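Local coordinates for protein rhamnosidase B (Bacillus sp., PDB 2OKX) that probably releases terminal alpha-L-rhamnose from glycosides by hydrolysis, as a family 78 alpha-L-rhamnosidase built from a helical barrel and several beta domains, at residues N587-G592 and G903-P908. Numbering follows the deposited sequence.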
loop_
_atom_site.group_PDB
_atom_site.type_symbol
_atom_site.label_atom_id
_atom_site.label_comp_id
_atom_site.label_asym_id
_atom_site.label_seq_id
_atom_site.Cartn_x
_atom_site.Cartn_y
_atom_site.Cartn_z
ATOM N N ASN A 587 -0.900 11.404 -13.155
ATOM C CA ASN A 587 -2.355 11.465 -13.156
ATOM C C ASN A 587 -2.876 12.630 -14.007
ATOM O O ASN A 587 -3.840 12.476 -14.756
ATOM C CB ASN A 587 -2.862 11.606 -11.718
ATOM C CG ASN A 587 -4.192 12.325 -11.636
ATOM O OD1 ASN A 587 -5.213 11.832 -12.116
ATOM N ND2 ASN A 587 -4.185 13.510 -11.028
ATOM N N TYR A 588 -2.241 13.792 -13.888
ATOM C CA TYR A 588 -2.672 14.962 -14.657
ATOM C C TYR A 588 -2.655 14.671 -16.153
ATOM O O TYR A 588 -3.533 15.112 -16.899
ATOM C CB TYR A 588 -1.755 16.169 -14.375
ATOM C CG TYR A 588 -1.823 16.720 -12.964
ATOM C CD1 TYR A 588 -0.705 17.312 -12.379
ATOM C CD2 TYR A 588 -2.998 16.650 -12.216
ATOM C CE1 TYR A 588 -0.746 17.814 -11.085
ATOM C CE2 TYR A 588 -3.053 17.156 -10.913
ATOM C CZ TYR A 588 -1.920 17.732 -10.355
ATOM O OH TYR A 588 -1.942 18.193 -9.058
ATOM N N TYR A 589 -1.647 13.930 -16.601
ATOM C CA TYR A 589 -1.549 13.633 -18.022
ATOM C C TYR A 589 -2.353 12.437 -18.515
ATOM O O TYR A 589 -2.830 12.448 -19.648
ATOM C CB TYR A 589 -0.080 13.472 -18.429
ATOM C CG TYR A 589 0.600 14.795 -18.737
ATOM C CD1 TYR A 589 0.849 15.723 -17.730
ATOM C CD2 TYR A 589 0.958 15.129 -20.045
ATOM C CE1 TYR A 589 1.437 16.961 -18.016
ATOM C CE2 TYR A 589 1.549 16.362 -20.342
ATOM C CZ TYR A 589 1.783 17.270 -19.323
ATOM O OH TYR A 589 2.366 18.486 -19.604
ATOM N N VAL A 590 -2.527 11.417 -17.681
ATOM C CA VAL A 590 -3.269 10.239 -18.130
ATOM C C VAL A 590 -4.745 10.184 -17.739
ATOM O O VAL A 590 -5.541 9.558 -18.442
ATOM C CB VAL A 590 -2.579 8.935 -17.663
ATOM C CG1 VAL A 590 -1.102 8.970 -18.046
ATOM C CG2 VAL A 590 -2.752 8.747 -16.174
ATOM N N PHE A 591 -5.116 10.835 -16.636
ATOM C CA PHE A 591 -6.511 10.833 -16.187
ATOM C C PHE A 591 -7.124 12.227 -16.031
ATOM O O PHE A 591 -8.264 12.451 -16.440
ATOM C CB PHE A 591 -6.644 10.077 -14.862
ATOM C CG PHE A 591 -6.238 8.636 -14.945
ATOM C CD1 PHE A 591 -6.786 7.803 -15.911
ATOM C CD2 PHE A 591 -5.305 8.111 -14.055
ATOM C CE1 PHE A 591 -6.414 6.464 -15.994
ATOM C CE2 PHE A 591 -4.925 6.774 -14.127
ATOM C CZ PHE A 591 -5.482 5.949 -15.099
ATOM N N GLY A 592 -6.376 13.144 -15.424
ATOM C CA GLY A 592 -6.856 14.507 -15.238
ATOM C C GLY A 592 -7.644 14.789 -13.967
ATOM O O GLY A 592 -8.301 15.826 -13.861
ATOM N N GLY A 903 -1.504 12.267 -28.970
ATOM C CA GLY A 903 -2.002 12.053 -27.631
ATOM C C GLY A 903 -2.990 13.124 -27.243
ATOM O O GLY A 903 -3.279 14.036 -28.025
ATOM N N VAL A 904 -3.486 13.009 -26.020
ATOM C CA VAL A 904 -4.472 13.924 -25.482
ATOM C C VAL A 904 -4.163 14.153 -24.012
ATOM O O VAL A 904 -3.879 13.206 -23.274
ATOM C CB VAL A 904 -5.886 13.314 -25.602
ATOM C CG1 VAL A 904 -6.932 14.272 -25.023
ATOM C CG2 VAL A 904 -6.185 12.991 -27.063
ATOM N N VAL A 905 -4.199 15.414 -23.599
ATOM C CA VAL A 905 -3.956 15.780 -22.211
ATOM C C VAL A 905 -5.238 16.446 -21.725
ATOM O O VAL A 905 -5.699 17.424 -22.314
ATOM C CB VAL A 905 -2.779 16.778 -22.081
ATOM C CG1 VAL A 905 -2.569 17.165 -20.622
ATOM C CG2 VAL A 905 -1.509 16.154 -22.644
ATOM N N PRO A 906 -5.859 15.893 -20.678
ATOM C CA PRO A 906 -7.092 16.515 -20.191
ATOM C C PRO A 906 -6.785 17.825 -19.475
ATOM O O PRO A 906 -5.665 18.041 -19.028
ATOM C CB PRO A 906 -7.686 15.446 -19.272
ATOM C CG PRO A 906 -6.494 14.674 -18.805
ATOM C CD PRO A 906 -5.611 14.595 -20.023
ATOM N N LEU A 907 -7.778 18.703 -19.386
ATOM C CA LEU A 907 -7.601 19.993 -18.728
ATOM C C LEU A 907 -8.432 20.043 -17.453
ATOM O O LEU A 907 -9.570 19.582 -17.428
ATOM C CB LEU A 907 -8.030 21.120 -19.666
ATOM C CG LEU A 907 -7.219 21.272 -20.955
ATOM C CD1 LEU A 907 -7.985 22.137 -21.929
ATOM C CD2 LEU A 907 -5.851 21.866 -20.647
ATOM N N PRO A 908 -7.880 20.630 -16.381
ATOM C CA PRO A 908 -8.622 20.708 -15.118
ATOM C C PRO A 908 -9.941 21.472 -15.205
ATOM O O PRO A 908 -10.898 21.137 -14.510
ATOM C CB PRO A 908 -7.619 21.358 -14.161
ATOM C CG PRO A 908 -6.776 22.193 -15.058
ATOM C CD PRO A 908 -6.582 21.319 -16.281
HETATM O O HOH W 1 -4.908 17.418 -16.452
#
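The pyrrolidine ring of Pro906 lies over the carbonyl-lined C-terminal end of helix 577-590, its CG 3.5 Å from Tyr588 O and its CD 3.5 Å from Tyr589 O. The same CG also meets Gly592 CA at 3.6 Å, with Phe591 O close by. Gly592 has a positive phi (89°), and a CB there would clash with Pro906 CG, so both its backbone and its neighbour call for glycine. The turn is held by Asn587 O, which accepts from both Phe591 N and Gly592 N. One residue back on strand 900-906, Val905 packs against one face of the Tyr589 ring. Val905 CG1, anti to the backbone N (chi1 179°), sits over that face, offset toward the rim and 4.2 Å from the centroid of the Tyr589 ring in a CH-pi contact, while Val905 CG2 reaches Tyr589 CD2 at 3.7 Å. The hydroxyl of Tyr589 is hydrogen-bonded to Val879 O, and Tyr870 meets the same ring edge-to-face. A water bridges the two backbones, donating to Tyr588 O at 2.7 Å and to Pro906 O at 2.8 Å. The contact thus joins a helix of the catalytic (alpha/alpha)6-type barrel to the C-terminal beta domain, through a strand paired with both 538-541 and 912-921. An alanine in place of Pro906 would probably open a gap beside Gly592 and leave the carbonyls of Tyr588 and Tyr589 without their apolar cover. Apart from the water bridge, the joint relies on shape: aliphatic carbons rest against carbonyl oxygens and an aromatic face, consistent with close fit and the single water, rather than direct polar pairing, setting how helix end and strand meet.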